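Local coordinates for gala protein type 1, 3 or 4 (Legionella pneumophila subsp. pneumophila, PDB 4XA9), which may bind small GTPases and stimulate their GTP hydrolysis, and is built as a curved leucine-rich-repeat scaffold, at residues M2-S7 / I32-E37; K11-N16 / C36-N41; L204-N209 / S213-G218; K228-N233 / T237-I242. All blocks are in the same frame, centred on the assembly; numbering follows the deposited sequence. Where two conformers were deposited one is given.

Interaction 1 (M2-S7 / I32-E37); sequences MVLTLS and IPLLCE
Asp31 OD1 accepts from the backbone N of both Val3 and Leu4, just where Leu4 packs on Leu34 and Leu35. One carboxylate oxygen thus grips two successive amides and fixes the chain beside the start of helix 32-41. The contact belongs to the N-terminal end of the leucine-rich-repeat horseshoe, where the lead-in to helix 6-12 packs against helix 32-41. The nearest CA atoms are those of Leu4 and Leu34, 7.6 Å apart.

No hydrogen bond links the two segments, and the join is apolar. Leu4 CG swings anti to the backbone N (chi1 -176°), and its CD2 reaches the helix backbone, 3.8 Å from Leu35 N. Leu4 CD2 also lies 3.9 Å from Leu35 CB. Leu34 CD2 stands 4.2 Å from Leu4 CG, and the two side chains cross at a slant. Leu9 of helix 6-12 touches both Leu4 and Leu34.

Thr5 is the N-cap of helix 6-12, and its OG1 bonds to Asp8 N. The helix starts at the next residue, Leu6. Leu34 CD2 also rests 3.6 Å from Leu4 O.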
loop_
_atom_site.group_PDB
_atom_site.type_symbol
_atom_site.label_atom_id
_atom_site.label_comp_id
_atom_site.label_asym_id
_atom_site.label_seq_id
_atom_site.Cartn_x
_atom_site.Cartn_y
_atom_site.Cartn_z
ATOM N N MET A 2 3.266 -27.291 -12.571
ATOM C CA MET A 2 4.322 -27.863 -11.743
ATOM C C MET A 2 4.278 -27.332 -10.321
ATOM O O MET A 2 4.954 -27.863 -9.440
ATOM C CB MET A 2 5.697 -27.598 -12.361
ATOM C CG MET A 2 5.948 -28.378 -13.649
ATOM S SD MET A 2 7.651 -28.269 -14.224
ATOM C CE MET A 2 7.800 -26.506 -14.495
ATOM N N VAL A 3 3.474 -26.295 -10.091
ATOM C CA VAL A 3 3.361 -25.730 -8.751
ATOM C C VAL A 3 1.977 -25.947 -8.142
ATOM O O VAL A 3 1.855 -26.488 -7.042
ATOM C CB VAL A 3 3.695 -24.222 -8.746
ATOM C CG1 VAL A 3 3.532 -23.654 -7.350
ATOM C CG2 VAL A 3 5.123 -23.997 -9.235
ATOM N N LEU A 4 0.937 -25.528 -8.857
ATOM C CA LEU A 4 -0.430 -25.640 -8.354
ATOM C C LEU A 4 -0.823 -27.097 -8.129
ATOM O O LEU A 4 -0.621 -27.941 -9.002
ATOM C CB LEU A 4 -1.405 -24.981 -9.329
ATOM C CG LEU A 4 -2.868 -24.924 -8.893
ATOM C CD1 LEU A 4 -3.001 -24.076 -7.635
ATOM C CD2 LEU A 4 -3.725 -24.356 -10.013
ATOM N N THR A 5 -1.381 -27.391 -6.959
ATOM C CA THR A 5 -1.817 -28.748 -6.636
ATOM C C THR A 5 -3.309 -28.780 -6.348
ATOM O O THR A 5 -3.912 -27.737 -6.090
ATOM C CB THR A 5 -1.078 -29.309 -5.412
ATOM O OG1 THR A 5 -1.435 -28.539 -4.256
ATOM C CG2 THR A 5 0.424 -29.242 -5.614
ATOM N N LEU A 6 -3.892 -29.981 -6.387
ATOM C CA LEU A 6 -5.290 -30.177 -6.002
ATOM C C LEU A 6 -5.546 -29.733 -4.563
ATOM O O LEU A 6 -6.614 -29.218 -4.249
ATOM C CB LEU A 6 -5.698 -31.643 -6.164
ATOM C CG LEU A 6 -5.902 -32.146 -7.594
ATOM C CD1 LEU A 6 -6.308 -33.621 -7.612
ATOM C CD2 LEU A 6 -6.932 -31.292 -8.312
ATOM N N SER A 7 -4.566 -29.951 -3.691
ATOM C CA SER A 7 -4.668 -29.536 -2.297
ATOM C C SER A 7 -4.771 -28.015 -2.172
ATOM O O SER A 7 -5.568 -27.508 -1.385
ATOM C CB SER A 7 -3.467 -30.053 -1.501
ATOM O OG SER A 7 -3.557 -29.690 -0.137
ATOM N N ILE A 32 -1.891 -22.349 -15.062
ATOM C CA ILE A 32 -3.193 -21.781 -15.406
ATOM C C ILE A 32 -4.163 -22.817 -16.003
ATOM O O ILE A 32 -5.337 -22.819 -15.632
ATOM C CB ILE A 32 -3.036 -20.572 -16.362
ATOM C CG1 ILE A 32 -2.168 -19.489 -15.709
ATOM C CG2 ILE A 32 -4.398 -19.992 -16.729
ATOM C CD1 ILE A 32 -2.744 -18.925 -14.412
ATOM N N PRO A 33 -3.690 -23.714 -16.904
ATOM C CA PRO A 33 -4.628 -24.741 -17.393
ATOM C C PRO A 33 -5.302 -25.570 -16.298
ATOM O O PRO A 33 -6.510 -25.775 -16.376
ATOM C CB PRO A 33 -3.741 -25.632 -18.272
ATOM C CG PRO A 33 -2.712 -24.699 -18.799
ATOM C CD PRO A 33 -2.409 -23.773 -17.639
ATOM N N LEU A 34 -4.551 -26.034 -15.301
ATOM C CA LEU A 34 -5.155 -26.790 -14.201
ATOM C C LEU A 34 -6.173 -25.935 -13.458
ATOM O O LEU A 34 -7.276 -26.389 -13.152
ATOM C CB LEU A 34 -4.087 -27.299 -13.230
ATOM C CG LEU A 34 -4.607 -28.021 -11.983
ATOM C CD1 LEU A 34 -5.434 -29.241 -12.368
ATOM C CD2 LEU A 34 -3.447 -28.432 -11.096
ATOM N N LEU A 35 -5.791 -24.698 -13.162
ATOM C CA LEU A 35 -6.702 -23.739 -12.544
ATOM C C LEU A 35 -8.041 -23.641 -13.290
ATOM O O LEU A 35 -9.110 -23.767 -12.685
ATOM C CB LEU A 35 -6.043 -22.361 -12.487
ATOM C CG LEU A 35 -6.969 -21.216 -12.089
ATOM C CD1 LEU A 35 -7.412 -21.395 -10.639
ATOM C CD2 LEU A 35 -6.284 -19.874 -12.301
ATOM N N CYS A 36 -7.978 -23.418 -14.602
ATOM C CA CYS A 36 -9.193 -23.252 -15.399
ATOM C C CYS A 36 -10.027 -24.523 -15.435
ATOM O O CYS A 36 -11.255 -24.466 -15.480
ATOM C CB CYS A 36 -8.848 -22.816 -16.823
ATOM S SG CYS A 36 -8.137 -21.156 -16.904
ATOM N N GLU A 37 -9.356 -25.669 -15.420
ATOM C CA GLU A 37 -10.051 -26.942 -15.377
ATOM C C GLU A 37 -10.875 -27.049 -14.106
ATOM O O GLU A 37 -12.041 -27.444 -14.135
ATOM C CB GLU A 37 -9.060 -28.101 -15.457
ATOM C CG GLU A 37 -9.283 -28.980 -16.646
ATOM C CD GLU A 37 -8.538 -30.291 -16.550
ATOM O OE1 GLU A 37 -7.486 -30.343 -15.871
ATOM O OE2 GLU A 37 -9.027 -31.271 -17.152
#

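Interaction 2 (K11-N16 / C36-N41); sequences KGYDKN and CEFLQN
Tyr13 and Phe38 meet as an offset edge-to-face aromatic pair. The edge of Phe38 is turned toward the face of Tyr13. The ring centroids are 5.9 Å apart and the planes stand at 88°, close to perpendicular. Contact is made at one corner: Phe38 CZ lies 4.0 Å from Tyr13 CD2, and Tyr13 CD2 is near the plane of the Phe38 ring. No hydrogen bond crosses between the segments.

Both rings reach the meeting point by the same first torsion. Each CG is trans to the main-chain N, with chi1 -176° in Tyr13 and in Phe38. Behind Tyr13, on the face opposite to Phe38, Lys15 CG sits 3.4 Å above the ring plane, toward the rim. The tyrosine ring is therefore held between an aliphatic lysine chain and an aromatic edge.

This is the N-terminal end of the leucine-rich-repeat solenoid. Strand 13-14 runs antiparallel to strand 19-21 at the edge of an otherwise parallel sheet, and Phe38 projects from helix 32-41, which packs over that sheet.

A third ring joins them. His42 meets Tyr13 edge-to-face, its ring meets that of Phe38 with the planes about 35° apart, and its ND1 is hydrogen-bonded to Phe38 O. Ile45 also touches Tyr13, and Leu20 of strand 19-21 touches Phe38. Further out, Asp14 OD1 receives the backbone N of Leu17 and, weakly, that of Asn16 at 3.0 Å.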
loop_
_atom_site.group_PDB
_atom_site.type_symbol
_atom_site.label_atom_id
_atom_site.label_comp_id
_atom_site.label_asym_id
_atom_site.label_seq_id
_atom_site.Cartn_x
_atom_site.Cartn_y
_atom_site.Cartn_z
ATOM N N LYS A 11 -8.152 -26.124 -0.619
ATOM C CA LYS A 11 -7.971 -25.257 0.542
ATOM C C LYS A 11 -8.316 -23.806 0.197
ATOM O O LYS A 11 -8.793 -23.051 1.041
ATOM C CB LYS A 11 -6.546 -25.367 1.082
ATOM C CG LYS A 11 -6.236 -26.756 1.624
ATOM C CD LYS A 11 -4.790 -26.895 2.048
ATOM C CE LYS A 11 -4.596 -28.153 2.875
ATOM N NZ LYS A 11 -3.294 -28.141 3.594
ATOM N N GLY A 12 -8.100 -23.428 -1.056
ATOM C CA GLY A 12 -8.406 -22.075 -1.494
ATOM C C GLY A 12 -9.867 -21.882 -1.851
ATOM O O GLY A 12 -10.342 -20.756 -2.000
ATOM N N TYR A 13 -10.586 -22.991 -1.984
ATOM C CA TYR A 13 -11.987 -22.960 -2.375
ATOM C C TYR A 13 -12.897 -22.663 -1.177
ATOM O O TYR A 13 -13.165 -23.542 -0.365
ATOM C CB TYR A 13 -12.366 -24.298 -3.027
ATOM C CG TYR A 13 -13.776 -24.403 -3.579
ATOM C CD1 TYR A 13 -14.576 -23.280 -3.748
ATOM C CD2 TYR A 13 -14.313 -25.646 -3.910
ATOM C CE1 TYR A 13 -15.866 -23.388 -4.240
ATOM C CE2 TYR A 13 -15.595 -25.762 -4.404
ATOM C CZ TYR A 13 -16.368 -24.633 -4.567
ATOM O OH TYR A 13 -17.651 -24.752 -5.055
ATOM N N ASP A 14 -13.358 -21.417 -1.079
ATOM C CA ASP A 14 -14.357 -21.021 -0.086
ATOM C C ASP A 14 -15.758 -21.316 -0.632
ATOM O O ASP A 14 -16.279 -20.568 -1.456
ATOM C CB ASP A 14 -14.208 -19.534 0.259
ATOM C CG ASP A 14 -15.080 -19.099 1.438
ATOM O OD1 ASP A 14 -16.204 -19.624 1.615
ATOM O OD2 ASP A 14 -14.634 -18.206 2.190
ATOM N N LYS A 15 -16.361 -22.405 -0.166
ATOM C CA LYS A 15 -17.644 -22.859 -0.701
ATOM C C LYS A 15 -18.824 -22.033 -0.202
ATOM O O LYS A 15 -19.911 -22.093 -0.768
ATOM C CB LYS A 15 -17.864 -24.336 -0.361
ATOM C CG LYS A 15 -17.082 -25.283 -1.260
ATOM C CD LYS A 15 -17.021 -26.694 -0.703
ATOM C CE LYS A 15 -16.100 -26.770 0.505
ATOM N NZ LYS A 15 -15.913 -28.169 0.981
ATOM N N ASN A 16 -18.614 -21.263 0.857
ATOM C CA ASN A 16 -19.668 -20.398 1.353
ATOM C C ASN A 16 -19.772 -19.145 0.499
ATOM O O ASN A 16 -20.864 -18.613 0.297
ATOM C CB ASN A 16 -19.424 -20.038 2.814
ATOM C CG ASN A 16 -19.512 -21.247 3.723
ATOM O OD1 ASN A 16 -18.507 -21.705 4.263
ATOM N ND2 ASN A 16 -20.719 -21.770 3.895
ATOM N N CYS A 36 -7.978 -23.418 -14.602
ATOM C CA CYS A 36 -9.193 -23.252 -15.399
ATOM C C CYS A 36 -10.027 -24.523 -15.435
ATOM O O CYS A 36 -11.255 -24.466 -15.480
ATOM C CB CYS A 36 -8.848 -22.816 -16.823
ATOM S SG CYS A 36 -8.137 -21.156 -16.904
ATOM N N GLU A 37 -9.356 -25.669 -15.420
ATOM C CA GLU A 37 -10.051 -26.942 -15.377
ATOM C C GLU A 37 -10.875 -27.049 -14.106
ATOM O O GLU A 37 -12.041 -27.444 -14.135
ATOM C CB GLU A 37 -9.060 -28.101 -15.457
ATOM C CG GLU A 37 -9.283 -28.980 -16.646
ATOM C CD GLU A 37 -8.538 -30.291 -16.550
ATOM O OE1 GLU A 37 -7.486 -30.343 -15.871
ATOM O OE2 GLU A 37 -9.027 -31.271 -17.152
ATOM N N PHE A 38 -10.262 -26.689 -12.985
ATOM C CA PHE A 38 -10.950 -26.721 -11.704
ATOM C C PHE A 38 -12.132 -25.751 -11.690
ATOM O O PHE A 38 -13.203 -26.081 -11.175
ATOM C CB PHE A 38 -9.974 -26.398 -10.571
ATOM C CG PHE A 38 -10.573 -26.504 -9.199
ATOM C CD1 PHE A 38 -10.628 -27.729 -8.543
ATOM C CD2 PHE A 38 -11.064 -25.380 -8.554
ATOM C CE1 PHE A 38 -11.171 -27.832 -7.280
ATOM C CE2 PHE A 38 -11.611 -25.475 -7.293
ATOM C CZ PHE A 38 -11.664 -26.706 -6.652
ATOM N N LEU A 39 -11.938 -24.563 -12.254
ATOM C CA LEU A 39 -13.004 -23.556 -12.298
ATOM C C LEU A 39 -14.153 -24.006 -13.197
ATOM O O LEU A 39 -15.313 -23.755 -12.891
ATOM C CB LEU A 39 -12.458 -22.210 -12.773
ATOM C CG LEU A 39 -11.500 -21.511 -11.800
ATOM C CD1 LEU A 39 -10.815 -20.338 -12.484
ATOM C CD2 LEU A 39 -12.234 -21.040 -10.548
ATOM N N GLN A 40 -13.827 -24.679 -14.299
ATOM C CA GLN A 40 -14.850 -25.203 -15.205
ATOM C C GLN A 40 -15.663 -26.315 -14.544
ATOM O O GLN A 40 -16.848 -26.484 -14.837
ATOM C CB GLN A 40 -14.207 -25.707 -16.497
ATOM C CG GLN A 40 -13.749 -24.577 -17.399
ATOM C CD GLN A 40 -12.806 -25.038 -18.483
ATOM O OE1 GLN A 40 -12.235 -26.131 -18.405
ATOM N NE2 GLN A 40 -12.638 -24.210 -19.511
ATOM N N ASN A 41 -15.017 -27.057 -13.651
ATOM C CA ASN A 41 -15.672 -28.081 -12.845
ATOM C C ASN A 41 -16.523 -27.499 -11.717
ATOM O O ASN A 41 -17.350 -28.199 -11.135
ATOM C CB ASN A 41 -14.628 -29.028 -12.242
ATOM C CG ASN A 41 -14.065 -30.012 -13.253
ATOM O OD1 ASN A 41 -14.363 -29.941 -14.446
ATOM N ND2 ASN A 41 -13.228 -30.928 -12.778
#

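Interaction 3 (L204-N209 / S213-G218); sequences LHFANN and STLHLG
The Phe206 ring has a methyl of Leu215 over one face and a methyl of Leu217 coming in obliquely. Leu215 CD1 makes the CH-pi contact. It stands 4.2 Å from the ring centroid, 24° off the normal, and is displaced toward the CD1-CE1 side, with Phe206 CE1 3.9 Å away. The other methyl of Leu215 sits at the root of the ring: CD2 is 3.6 Å from Phe206 CG and 3.7 Å from Phe206 CB. Leu217 CD1 approaches from the same side of the ring plane, at the CD2-CE2 rim, 4.1 Å from Phe206 CD2. Leu215 and Phe206 cross at about a right angle.

Phe206 CG lies beside its backbone N (chi1 -76°), which carries the ring from helix 203-207 toward strand 214-216. Leu215 takes the other course: its CG is trans to the backbone N (chi1 177°).

Helix and strand are consecutive elements of one beta-alpha-beta unit of the leucine-rich-repeat fold. Leu215 and Leu217 are the inward-facing leucines of the repeat's L-x-L pattern, and Phe206 fills the core from the helical side. All three are buried.

The Phe206 side chain also touches Leu212, Ala183 of helix 176-184, Leu191 of strand 190-192 and Leu230 of helix 224-230. After the helix, Asn209 OD1 accepts from the backbone N of both Ser211 and Leu212, while its ND2 donates to Ala183 O. Leu217 O receives ND2 of Asn220 and of Asn244.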
loop_
_atom_site.group_PDB
_atom_site.type_symbol
_atom_site.label_atom_id
_atom_site.label_comp_id
_atom_site.label_asym_id
_atom_site.label_seq_id
_atom_site.Cartn_x
_atom_site.Cartn_y
_atom_site.Cartn_z
ATOM N N LEU A 204 -12.617 25.436 -1.018
ATOM C CA LEU A 204 -13.856 26.139 -1.336
ATOM C C LEU A 204 -14.626 25.364 -2.407
ATOM O O LEU A 204 -15.838 25.178 -2.306
ATOM C CB LEU A 204 -13.583 27.576 -1.801
ATOM C CG LEU A 204 -14.808 28.319 -2.335
ATOM C CD1 LEU A 204 -15.872 28.413 -1.259
ATOM C CD2 LEU A 204 -14.435 29.706 -2.855
ATOM N N HIS A 205 -13.913 24.877 -3.412
ATOM C CA HIS A 205 -14.554 24.125 -4.484
ATOM C C HIS A 205 -15.150 22.809 -3.998
ATOM O O HIS A 205 -16.172 22.362 -4.527
ATOM C CB HIS A 205 -13.561 23.880 -5.617
ATOM C CG HIS A 205 -13.066 25.144 -6.244
ATOM N ND1 HIS A 205 -13.750 25.791 -7.250
ATOM C CD2 HIS A 205 -11.971 25.899 -5.987
ATOM C CE1 HIS A 205 -13.092 26.882 -7.596
ATOM N NE2 HIS A 205 -12.009 26.972 -6.843
ATOM N N PHE A 206 -14.530 22.191 -2.994
ATOM C CA PHE A 206 -15.101 20.980 -2.409
ATOM C C PHE A 206 -16.260 21.332 -1.474
ATOM O O PHE A 206 -17.199 20.558 -1.328
ATOM C CB PHE A 206 -14.042 20.164 -1.647
ATOM C CG PHE A 206 -13.095 19.395 -2.540
ATOM C CD1 PHE A 206 -13.560 18.382 -3.374
ATOM C CD2 PHE A 206 -11.737 19.668 -2.524
ATOM C CE1 PHE A 206 -12.687 17.676 -4.186
ATOM C CE2 PHE A 206 -10.859 18.967 -3.332
ATOM C CZ PHE A 206 -11.337 17.965 -4.166
ATOM N N ALA A 207 -16.194 22.489 -0.824
ATOM C CA ALA A 207 -17.318 22.923 -0.001
ATOM C C ALA A 207 -18.545 23.174 -0.878
ATOM O O ALA A 207 -19.680 22.945 -0.456
ATOM C CB ALA A 207 -16.965 24.180 0.795
ATOM N N ASN A 208 -18.323 23.633 -2.105
ATOM C CA ASN A 208 -19.451 23.937 -2.986
ATOM C C ASN A 208 -19.833 22.772 -3.908
ATOM O O ASN A 208 -20.790 22.867 -4.680
ATOM C CB ASN A 208 -19.156 25.195 -3.808
ATOM C CG ASN A 208 -19.206 26.466 -2.967
ATOM O OD1 ASN A 208 -19.860 26.508 -1.923
ATOM N ND2 ASN A 208 -18.533 27.511 -3.432
ATOM N N ASN A 209 -19.083 21.679 -3.824
ATOM C CA ASN A 209 -19.453 20.437 -4.493
ATOM C C ASN A 209 -20.787 19.913 -3.956
ATOM O O ASN A 209 -21.053 19.997 -2.754
ATOM C CB ASN A 209 -18.347 19.389 -4.303
ATOM C CG ASN A 209 -18.729 18.022 -4.845
ATOM O OD1 ASN A 209 -19.472 17.281 -4.206
ATOM N ND2 ASN A 209 -18.198 17.676 -6.010
ATOM N N SER A 213 -20.254 12.452 -1.155
ATOM C CA SER A 213 -20.633 12.130 0.222
ATOM C C SER A 213 -19.434 11.551 0.979
ATOM O O SER A 213 -19.431 11.483 2.206
ATOM C CB SER A 213 -21.816 11.159 0.258
ATOM O OG SER A 213 -21.479 9.910 -0.310
ATOM N N THR A 214 -18.414 11.142 0.234
ATOM C CA THR A 214 -17.137 10.761 0.826
ATOM C C THR A 214 -16.001 11.558 0.189
ATOM O O THR A 214 -15.897 11.629 -1.039
ATOM C CB THR A 214 -16.848 9.255 0.658
ATOM O OG1 THR A 214 -17.848 8.492 1.344
ATOM C CG2 THR A 214 -15.474 8.910 1.231
ATOM N N LEU A 215 -15.155 12.158 1.022
ATOM C CA LEU A 215 -13.989 12.892 0.536
ATOM C C LEU A 215 -12.796 12.683 1.467
ATOM O O LEU A 215 -12.832 13.089 2.625
ATOM C CB LEU A 215 -14.311 14.389 0.403
ATOM C CG LEU A 215 -13.191 15.348 -0.030
ATOM C CD1 LEU A 215 -12.629 14.964 -1.386
ATOM C CD2 LEU A 215 -13.686 16.805 -0.054
ATOM N N HIS A 216 -11.752 12.032 0.960
ATOM C CA HIS A 216 -10.529 11.809 1.728
ATOM C C HIS A 216 -9.397 12.659 1.175
ATOM O O HIS A 216 -9.003 12.505 0.014
ATOM C CB HIS A 216 -10.123 10.331 1.706
ATOM C CG HIS A 216 -11.052 9.430 2.463
ATOM N ND1 HIS A 216 -10.744 8.115 2.742
ATOM C CD2 HIS A 216 -12.278 9.651 2.993
ATOM C CE1 HIS A 216 -11.740 7.564 3.415
ATOM N NE2 HIS A 216 -12.683 8.475 3.581
ATOM N N LEU A 217 -8.874 13.550 2.009
ATOM C CA LEU A 217 -7.796 14.446 1.609
ATOM C C LEU A 217 -6.635 14.390 2.594
ATOM O O LEU A 217 -5.956 15.393 2.828
ATOM C CB LEU A 217 -8.311 15.887 1.495
ATOM C CG LEU A 217 -9.253 16.179 0.323
ATOM C CD1 LEU A 217 -9.882 17.564 0.455
ATOM C CD2 LEU A 217 -8.493 16.063 -0.987
ATOM N N GLY A 218 -6.415 13.217 3.176
ATOM C CA GLY A 218 -5.355 13.050 4.155
ATOM C C GLY A 218 -3.962 13.348 3.620
ATOM O O GLY A 218 -3.714 13.245 2.417
#

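Interaction 4 (K228-N233 / T237-I242); sequences KILETN and TDLDLI
A type I beta turn runs from Leu230 to Asn233, at the C-terminal part of helix 224-230, and sets the Glu231 CA 8.2 Å from the CA of Leu239 in strand 238-240. Ile229 O accepts twice from Thr232: from its N, and from OG1 at 2.6 Å in the carbonyl plane.

Leu230 carries the apolar contact. Its CD1 meets Leu241 CD2 at 3.6 Å, the two side chains slanting across each other. Leu230 CB rests 4.0 Å from Leu239 CD2. Leu239 CD2 also lies 4.1 Å from Glu231 CG, and these two side chains cross nearly at right angles. The Glu231 chain is extended beyond CG, and its OE2 forms a salt bridge with Lys227 NZ.

Leu239 and Leu241 are again the L-x-L leucines of a leucine-rich repeat. Between them, Asp240 OD1 accepts Ile242 N at 3.2 Å in an Asx turn, the donor coming from above the carboxylate plane.

Strand 238-240 is the outermost strand at the C-terminal end of the sheet within this chain. Backbone hydrogen bonds from Asp238 and Asp240 join it in parallel to strand 214-216 and Leu217. Beside them, Leu230 touches Leu215 and Leu217.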
loop_
_atom_site.group_PDB
_atom_site.type_symbol
_atom_site.label_atom_id
_atom_site.label_comp_id
_atom_site.label_asym_id
_atom_site.label_seq_id
_atom_site.Cartn_x
_atom_site.Cartn_y
_atom_site.Cartn_z
ATOM N N LYS A 228 -11.992 24.131 8.093
ATOM C CA LYS A 228 -13.209 24.861 8.429
ATOM C C LYS A 228 -14.118 24.975 7.208
ATOM O O LYS A 228 -15.322 24.750 7.304
ATOM C CB LYS A 228 -12.883 26.247 8.991
ATOM C CG LYS A 228 -14.130 27.030 9.354
ATOM C CD LYS A 228 -13.994 27.731 10.686
ATOM C CE LYS A 228 -13.783 26.731 11.807
ATOM N NZ LYS A 228 -13.724 27.393 13.136
ATOM N N ILE A 229 -13.535 25.297 6.058
ATOM C CA ILE A 229 -14.288 25.377 4.801
ATOM C C ILE A 229 -14.912 24.035 4.396
ATOM O O ILE A 229 -16.089 23.968 4.033
ATOM C CB ILE A 229 -13.393 25.864 3.646
ATOM C CG1 ILE A 229 -12.888 27.277 3.924
ATOM C CG2 ILE A 229 -14.146 25.823 2.319
ATOM C CD1 ILE A 229 -11.979 27.817 2.840
ATOM N N LEU A 230 -14.111 22.974 4.448
ATOM C CA LEU A 230 -14.582 21.639 4.083
ATOM C C LEU A 230 -15.753 21.200 4.957
ATOM O O LEU A 230 -16.701 20.579 4.474
ATOM C CB LEU A 230 -13.441 20.618 4.180
ATOM C CG LEU A 230 -12.321 20.723 3.135
ATOM C CD1 LEU A 230 -11.180 19.771 3.461
ATOM C CD2 LEU A 230 -12.843 20.442 1.733
ATOM N N GLU A 231 -15.702 21.545 6.240
ATOM C CA GLU A 231 -16.752 21.139 7.170
ATOM C C GLU A 231 -18.083 21.890 6.985
ATOM O O GLU A 231 -19.075 21.530 7.617
ATOM C CB GLU A 231 -16.260 21.290 8.610
ATOM C CG GLU A 231 -15.225 20.221 9.001
ATOM C CD GLU A 231 -14.753 20.331 10.445
ATOM O OE1 GLU A 231 -14.894 21.416 11.048
ATOM O OE2 GLU A 231 -14.225 19.328 10.974
ATOM N N THR A 232 -18.121 22.909 6.126
ATOM C CA THR A 232 -19.400 23.555 5.812
ATOM C C THR A 232 -20.242 22.678 4.881
ATOM O O THR A 232 -21.460 22.844 4.794
ATOM C CB THR A 232 -19.236 24.954 5.151
ATOM O OG1 THR A 232 -18.541 24.836 3.903
ATOM C CG2 THR A 232 -18.494 25.932 6.076
ATOM N N ASN A 233 -19.594 21.751 4.182
ATOM C CA ASN A 233 -20.312 20.812 3.323
ATOM C C ASN A 233 -20.835 19.632 4.131
ATOM O O ASN A 233 -20.088 18.696 4.433
ATOM C CB ASN A 233 -19.408 20.310 2.189
ATOM C CG ASN A 233 -20.172 19.531 1.131
ATOM O OD1 ASN A 233 -21.262 19.006 1.387
ATOM N ND2 ASN A 233 -19.598 19.440 -0.062
ATOM N N THR A 237 -20.393 12.919 4.513
ATOM C CA THR A 237 -20.531 12.206 5.777
ATOM C C THR A 237 -19.252 11.469 6.180
ATOM O O THR A 237 -19.102 11.035 7.324
ATOM C CB THR A 237 -21.692 11.202 5.707
ATOM O OG1 THR A 237 -21.542 10.385 4.540
ATOM C CG2 THR A 237 -23.017 11.941 5.626
ATOM N N ASP A 238 -18.341 11.316 5.230
ATOM C CA ASP A 238 -17.033 10.742 5.515
ATOM C C ASP A 238 -15.950 11.655 4.972
ATOM O O ASP A 238 -15.591 11.580 3.798
ATOM C CB ASP A 238 -16.906 9.333 4.927
ATOM C CG ASP A 238 -15.551 8.692 5.215
ATOM O OD1 ASP A 238 -14.803 9.198 6.081
ATOM O OD2 ASP A 238 -15.241 7.667 4.580
ATOM N N LEU A 239 -15.453 12.524 5.850
ATOM C CA LEU A 239 -14.386 13.465 5.537
ATOM C C LEU A 239 -13.113 13.066 6.270
ATOM O O LEU A 239 -13.101 12.999 7.495
ATOM C CB LEU A 239 -14.796 14.889 5.931
ATOM C CG LEU A 239 -13.775 15.996 5.663
ATOM C CD1 LEU A 239 -13.558 16.175 4.167
ATOM C CD2 LEU A 239 -14.219 17.302 6.303
ATOM N N ASP A 240 -12.043 12.799 5.527
ATOM C CA ASP A 240 -10.770 12.418 6.145
ATOM C C ASP A 240 -9.673 13.439 5.872
ATOM O O ASP A 240 -9.332 13.717 4.718
ATOM C CB ASP A 240 -10.319 11.042 5.654
ATOM C CG ASP A 240 -8.976 10.624 6.239
ATOM O OD1 ASP A 240 -8.688 10.991 7.396
ATOM O OD2 ASP A 240 -8.204 9.936 5.534
ATOM N N LEU A 241 -9.112 13.983 6.946
ATOM C CA LEU A 241 -8.062 14.982 6.836
ATOM C C LEU A 241 -6.825 14.622 7.647
ATOM O O LEU A 241 -5.932 15.449 7.807
ATOM C CB LEU A 241 -8.590 16.340 7.286
ATOM C CG LEU A 241 -9.625 16.975 6.366
ATOM C CD1 LEU A 241 -10.264 18.153 7.069
ATOM C CD2 LEU A 241 -8.965 17.424 5.067
ATOM N N ILE A 242 -6.790 13.403 8.176
ATOM C CA ILE A 242 -5.650 12.926 8.958
ATOM C C ILE A 242 -4.323 13.214 8.262
ATOM O O ILE A 242 -4.174 12.950 7.072
ATOM C CB ILE A 242 -5.751 11.404 9.219
ATOM C CG1 ILE A 242 -6.928 11.090 10.148
ATOM C CG2 ILE A 242 -4.433 10.854 9.780
ATOM C CD1 ILE A 242 -7.136 9.608 10.384
#

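How the interactions relate
Starting from the N terminus, interaction 1 brings residues 2-7 back to helix 32-41, and interaction 2 brings 11-16 to a later part of that helix. They start at different points but end on the same stretch of helix 32-41, sharing Cys36 and Glu37. Together they tie helix 6-12 and strand 13-14 to helix 32-41 at the N-terminal end of the solenoid. The repeats then run on to interactions 3 and 4, which are in series and each close a short helix-to-strand loop. These two touch: His216 NE2 lies 2.9 Å from Asp238 OD2, a probable hydrogen bond between adjacent strands. Centres of interactions 1 and 4 are about 49 Å apart, at opposite sides of the chain's centre.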